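Local coordinates for protein formylmethanofuran--tetrahydromethanopterin formyltransferase (Methanosarcina barkeri, PDB 1M5S) that probably catalyses the reversible transfer of a formyl group from formylmethanofuran to tetrahydromethanopterin in methanogenesis from carbon dioxide, at residues A44-V47 with A52-G55; K120-F123 with M128-E131. All blocks are in the same frame, centred on the assembly; numbering follows the deposited sequence.

Interaction 1. Residues A44-V47 with A52-G55; sequences ATSV and AEAG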
ATOM      1  N   ALA A  44       9.188 -18.993   1.161  1.00 24.72           N
ATOM      2  CA  ALA A  44       9.938 -19.546   0.021  1.00 23.83           C
ATOM      3  C   ALA A  44      11.063 -18.600  -0.411  1.00 18.78           C
ATOM      4  O   ALA A  44      11.063 -18.075  -1.534  1.00 26.60           O
ATOM      5  CB  ALA A  44       8.998 -19.746  -1.171  1.00 25.98           C
ATOM      6  N   THR A  45      12.016 -18.386   0.495  1.00 23.28           N
ATOM      7  CA  THR A  45      13.181 -17.541   0.225  1.00 22.88           C
ATOM      8  C   THR A  45      14.369 -18.337  -0.327  1.00 28.28           C
ATOM      9  O   THR A  45      15.127 -17.824  -1.156  1.00 25.47           O
ATOM     10  CB  THR A  45      13.631 -16.748   1.498  1.00 27.56           C
ATOM     11  OG1 THR A  45      14.036 -17.657   2.528  1.00 28.32           O
ATOM     12  CG2 THR A  45      12.495 -15.872   2.023  1.00 27.86           C
ATOM     13  N   SER A  46      14.429 -19.626   0.013  1.00 35.42           N
ATOM     14  CA  SER A  46      15.585 -20.476  -0.296  1.00 41.73           C
ATOM     15  C   SER A  46      15.232 -21.962  -0.154  1.00 39.19           C
ATOM     16  O   SER A  46      14.847 -22.399   0.932  1.00 44.62           O
ATOM     17  CB  SER A  46      16.755 -20.126   0.644  1.00 41.41           C
ATOM     18  OG  SER A  46      17.914 -20.897   0.360  1.00 47.79           O
ATOM     19  N   VAL A  47      15.413 -22.733  -1.234  1.00 48.49           N
ATOM     20  CA  VAL A  47      15.066 -24.170  -1.260  1.00 57.03           C
ATOM     21  C   VAL A  47      15.970 -24.994  -0.342  1.00 61.01           C
ATOM     22  O   VAL A  47      15.791 -26.203  -0.182  1.00 62.21           O
ATOM     23  CB  VAL A  47      15.173 -24.782  -2.691  1.00 58.69           C
ATOM     24  CG1 VAL A  47      14.005 -24.339  -3.547  1.00 56.65           C
ATOM     25  CG2 VAL A  47      16.483 -24.382  -3.347  1.00 56.91           C
ATOM     26  N   ALA A  52      10.096 -24.103  -1.041  1.00 34.28           N
ATOM     27  CA  ALA A  52      10.452 -23.698  -2.399  1.00 30.33           C
ATOM     28  C   ALA A  52      11.169 -22.356  -2.407  1.00 21.84           C
ATOM     29  O   ALA A  52      11.444 -21.773  -1.354  1.00 27.31           O
ATOM     30  CB  ALA A  52       9.202 -23.624  -3.276  1.00 32.61           C
ATOM     31  N   GLU A  53      11.573 -21.939  -3.602  1.00 25.37           N
ATOM     32  CA  GLU A  53      12.019 -20.573  -3.836  1.00 29.42           C
ATOM     33  C   GLU A  53      11.013 -19.922  -4.767  1.00 24.17           C
ATOM     34  O   GLU A  53      10.818 -20.378  -5.892  1.00 26.60           O
ATOM     35  CB  GLU A  53      13.402 -20.563  -4.488  1.00 32.08           C
ATOM     36  CG  GLU A  53      14.545 -20.324  -3.522  1.00 37.70           C
ATOM     37  CD  GLU A  53      15.909 -20.638  -4.131  1.00 32.16           C
ATOM     38  OE1 GLU A  53      16.135 -20.299  -5.314  1.00 38.28           O
ATOM     39  OE2 GLU A  53      16.750 -21.235  -3.423  1.00 40.44           O
ATOM     40  N   ALA A  54      10.374 -18.854  -4.305  1.00 27.98           N
ATOM     41  CA  ALA A  54       9.267 -18.277  -5.050  1.00 24.01           C
ATOM     42  C   ALA A  54       9.207 -16.761  -4.905  1.00 18.71           C
ATOM     43  O   ALA A  54       9.759 -16.180  -3.969  1.00 22.31           O
ATOM     44  CB  ALA A  54       7.956 -18.909  -4.591  1.00 20.86           C
ATOM     45  N   GLY A  55       8.524 -16.123  -5.843  1.00 22.41           N
ATOM     46  CA  GLY A  55       8.352 -14.689  -5.756  1.00 21.47           C
ATOM     47  C   GLY A  55       7.594 -14.123  -6.933  1.00 21.40           C
ATOM     48  O   GLY A  55       7.303 -14.815  -7.919  1.00 17.39           O
TER

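Interaction 2. Residues K120-F123 with M128-E131; sequences KLKF and MESE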
ATOM      1  N   LYS A 120      -5.657 -31.493 -11.893  1.00 28.23           N
ATOM      2  CA  LYS A 120      -5.576 -32.066 -10.560  1.00 23.86           C
ATOM      3  C   LYS A 120      -6.414 -31.289  -9.554  1.00 33.21           C
ATOM      4  O   LYS A 120      -6.936 -31.862  -8.602  1.00 28.28           O
ATOM      5  CB  LYS A 120      -4.117 -32.124 -10.098  1.00 32.32           C
ATOM      6  CG  LYS A 120      -3.277 -33.152 -10.841  1.00 35.29           C
ATOM      7  CD  LYS A 120      -1.845 -33.155 -10.338  1.00 44.64           C
ATOM      8  CE  LYS A 120      -1.287 -34.565 -10.231  1.00 48.82           C
ATOM      9  NZ  LYS A 120      -0.144 -34.624  -9.277  1.00 51.61           N
ATOM     10  N   LEU A 121      -6.564 -29.989  -9.785  1.00 29.66           N
ATOM     11  CA  LEU A 121      -7.312 -29.128  -8.868  1.00 30.97           C
ATOM     12  C   LEU A 121      -8.825 -29.247  -9.050  1.00 30.65           C
ATOM     13  O   LEU A 121      -9.577 -29.096  -8.085  1.00 31.19           O
ATOM     14  CB  LEU A 121      -6.884 -27.660  -9.045  1.00 30.52           C
ATOM     15  CG  LEU A 121      -5.506 -27.254  -8.510  1.00 30.96           C
ATOM     16  CD1 LEU A 121      -5.255 -25.786  -8.791  1.00 31.02           C
ATOM     17  CD2 LEU A 121      -5.427 -27.533  -7.017  1.00 31.02           C
ATOM     18  N   LYS A 122      -9.251 -29.596 -10.268  1.00 30.20           N
ATOM     19  CA  LYS A 122     -10.671 -29.678 -10.613  1.00 31.65           C
ATOM     20  C   LYS A 122     -11.420 -30.680  -9.739  1.00 37.72           C
ATOM     21  O   LYS A 122     -12.588 -30.469  -9.420  1.00 35.49           O
ATOM     22  CB  LYS A 122     -10.860 -30.032 -12.098  1.00 37.42           C
ATOM     23  CG  LYS A 122     -10.741 -31.520 -12.425  1.00 44.01           C
ATOM     24  CD  LYS A 122     -11.120 -31.810 -13.864  1.00 46.04           C
ATOM     25  CE  LYS A 122     -10.954 -33.283 -14.200  1.00 48.48           C
ATOM     26  NZ  LYS A 122     -11.675 -34.181 -13.255  1.00 53.57           N
ATOM     27  N   PHE A 123     -10.681 -31.638  -9.187  1.00 30.93           N
ATOM     28  CA  PHE A 123     -11.269 -32.715  -8.365  1.00 31.35           C
ATOM     29  C   PHE A 123     -11.897 -32.162  -7.083  1.00 28.60           C
ATOM     30  O   PHE A 123     -12.700 -32.835  -6.421  1.00 24.08           O
ATOM     31  CB  PHE A 123     -10.203 -33.741  -8.014  1.00 31.26           C
ATOM     32  CG  PHE A 123      -9.897 -34.633  -9.205  1.00 39.37           C
ATOM     33  CD1 PHE A 123      -8.960 -34.218 -10.154  1.00 36.20           C
ATOM     34  CD2 PHE A 123     -10.567 -35.849  -9.353  1.00 45.60           C
ATOM     35  CE1 PHE A 123      -8.699 -35.019 -11.267  1.00 45.88           C
ATOM     36  CE2 PHE A 123     -10.310 -36.651 -10.470  1.00 48.08           C
ATOM     37  CZ  PHE A 123      -9.376 -36.234 -11.428  1.00 45.77           C
ATOM     38  N   MET A 128     -18.755 -31.536  -9.796  1.00 30.10           N
ATOM     39  CA  MET A 128     -19.376 -30.323 -10.326  1.00 27.41           C
ATOM     40  C   MET A 128     -18.480 -29.529 -11.283  1.00 31.41           C
ATOM     41  O   MET A 128     -18.918 -28.522 -11.855  1.00 27.68           O
ATOM     42  CB  MET A 128     -19.838 -29.415  -9.182  1.00 24.95           C
ATOM     43  CG  MET A 128     -20.803 -30.063  -8.192  1.00 34.54           C
ATOM     44  SD  MET A 128     -22.232 -30.911  -8.924  1.00 36.86           S
ATOM     45  CE  MET A 128     -23.027 -29.608  -9.867  1.00 39.07           C
ATOM     46  N   GLU A 129     -17.258 -30.022 -11.510  1.00 25.68           N
ATOM     47  CA  GLU A 129     -16.327 -29.379 -12.438  1.00 28.03           C
ATOM     48  C   GLU A 129     -16.867 -29.327 -13.854  1.00 36.35           C
ATOM     49  O   GLU A 129     -17.571 -30.231 -14.301  1.00 38.60           O
ATOM     50  CB  GLU A 129     -14.985 -30.108 -12.484  1.00 41.12           C
ATOM     51  CG  GLU A 129     -14.678 -30.942 -11.276  1.00 51.51           C
ATOM     52  CD  GLU A 129     -14.924 -32.410 -11.493  1.00 41.40           C
ATOM     53  OE1 GLU A 129     -14.499 -32.958 -12.532  1.00 43.15           O
ATOM     54  OE2 GLU A 129     -15.506 -33.029 -10.589  1.00 59.32           O
ATOM     55  N   SER A 130     -16.435 -28.307 -14.581  1.00 31.10           N
ATOM     56  CA  SER A 130     -16.756 -28.157 -15.991  1.00 37.27           C
ATOM     57  C   SER A 130     -15.452 -27.877 -16.719  1.00 39.20           C
ATOM     58  O   SER A 130     -14.412 -27.655 -16.098  1.00 35.56           O
ATOM     59  CB  SER A 130     -17.726 -26.984 -16.214  1.00 29.63           C
ATOM     60  OG  SER A 130     -18.194 -26.445 -14.985  1.00 47.26           O
ATOM     61  N   GLU A 131     -15.524 -27.845 -18.041  1.00 43.26           N
ATOM     62  CA  GLU A 131     -14.370 -27.527 -18.852  1.00 43.75           C
ATOM     63  C   GLU A 131     -14.773 -26.460 -19.854  1.00 42.40           C
ATOM     64  O   GLU A 131     -15.822 -26.556 -20.489  1.00 44.94           O
ATOM     65  CB  GLU A 131     -13.887 -28.781 -19.570  1.00 48.00           C
ATOM     66  CG  GLU A 131     -12.518 -28.649 -20.188  1.00 58.11           C
ATOM     67  CD  GLU A 131     -12.267 -29.708 -21.232  1.00 60.56           C
ATOM     68  OE1 GLU A 131     -11.952 -29.338 -22.383  1.00 59.46           O
ATOM     69  OE2 GLU A 131     -12.420 -30.906 -20.910  1.00 58.04           O
TER

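Interaction 1. Residues A44-V47 with A52-G55
Glu53 reaches from the first residue of strand 53-60 to the loop that precedes it, and its OE2 takes the backbone N-H of Val47 at 3.0 Å from N. The bond is nearly straight, 168° at the hydrogen, and uses the anti side of the carboxylate, a little out of its plane. With chi1 at -99° and the chain extended beyond CG (chi2 167°), the carboxylate passes Ser46, whose CA lies 3.4 Å from Glu53 CG. Val47 crosses this chain at about a right angle: its CG2 is pressed close to Glu53 OE2, 3.2 Å away, while its CG1, anti to its own carbonyl carbon, sits 3.4 Å from Glu53 N. The second polar link is backbone to backbone, Ala54 N to Ala44 O at 3.0 Å, with the CA of Glu53 making a CA-H...O contact to the same oxygen. Ala44 turns its methyl onto the strand, where CB meets the CB of Ala54 at 3.7 Å. Further out, Asn250 donates to OE1 of Glu53, and Ile18 of strand 12-26 packs against both Glu53 and Val47. Ala44 and Ala52 rest on Arg91 of helix 81-95, and Thr45 OG1 hydrogen-bonds to Gln94 O of the second subunit, so the loop is part of the subunit interface. One side-chain and one main-chain bond fasten the loop after helix 30-41 to the start of strand 53-60, which pairs antiparallel with strand 71-78. Replacing Glu53 by an alanine is likely to leave both the Val47 N-H and the Asn250 amide without the carboxylate oxygens they bond to and to open a gap beside Ser46 and Val47. Ala52 O, 3.2 Å from Ala44 CB, and Ser46 N are buried here without a hydrogen-bond partner. With an N-H donor on each oxygen, the buried carboxylate is probably stabilised as the anion.

Interaction 2. Residues K120-F123 with M128-E131
Glu129 is held at both carboxylate oxygens: OE2 is gripped twice, by the backbone N-H of Gly127 and by the hydroxyl of Tyr213 of the second subunit, a tyrosine that also packs on Lys122 and meets the ring of Phe123, while OE1 takes Lys122 NZ in a salt bridge at 3.2 Å. The ammonium group comes to OE1 from above the carboxylate plane, 48° out of it. The two side chains pass at a slant, with CD of Lys122 lying 3.8 Å from OE1 of Glu129. Lys122 lies on helix 117-122, and Glu129 comes directly before strand 130-134, which pairs antiparallel with strand 137-144; the salt bridge thus spans a helix-to-strand connection at the surface, far from the centre of the chain. Lys122 stays extended until a final bend at chi4 (53°) puts NZ over one face of the Phe123 ring, 3.6 Å above its plane and offset toward the rim. A cation-pi contact with Phe119 adds a second aromatic neighbour for the same charge, and Tyr140 of strand 137-144 packs on the Lys122 side chain.

How the interactions relate
From the N terminus, the chain passes through strand 12-26 and helix 30-41 before interaction 1 closes the short loop leading into strand 53-60. It then runs through strand 71-78, helix 81-95 and strands 103-106 and 113-115 to helix 117-122, where interaction 2 closes a second short loop, into strand 130-134. The two follow in series, neither nesting nor crossing, with centres 28 Å apart and nearest atoms about 15 Å apart. Interaction 1 is buried close to the centre of the chain, interaction 2 lies on its periphery. Helix 81-95 packs against segments of both, and both meet the second subunit of the homotetramer.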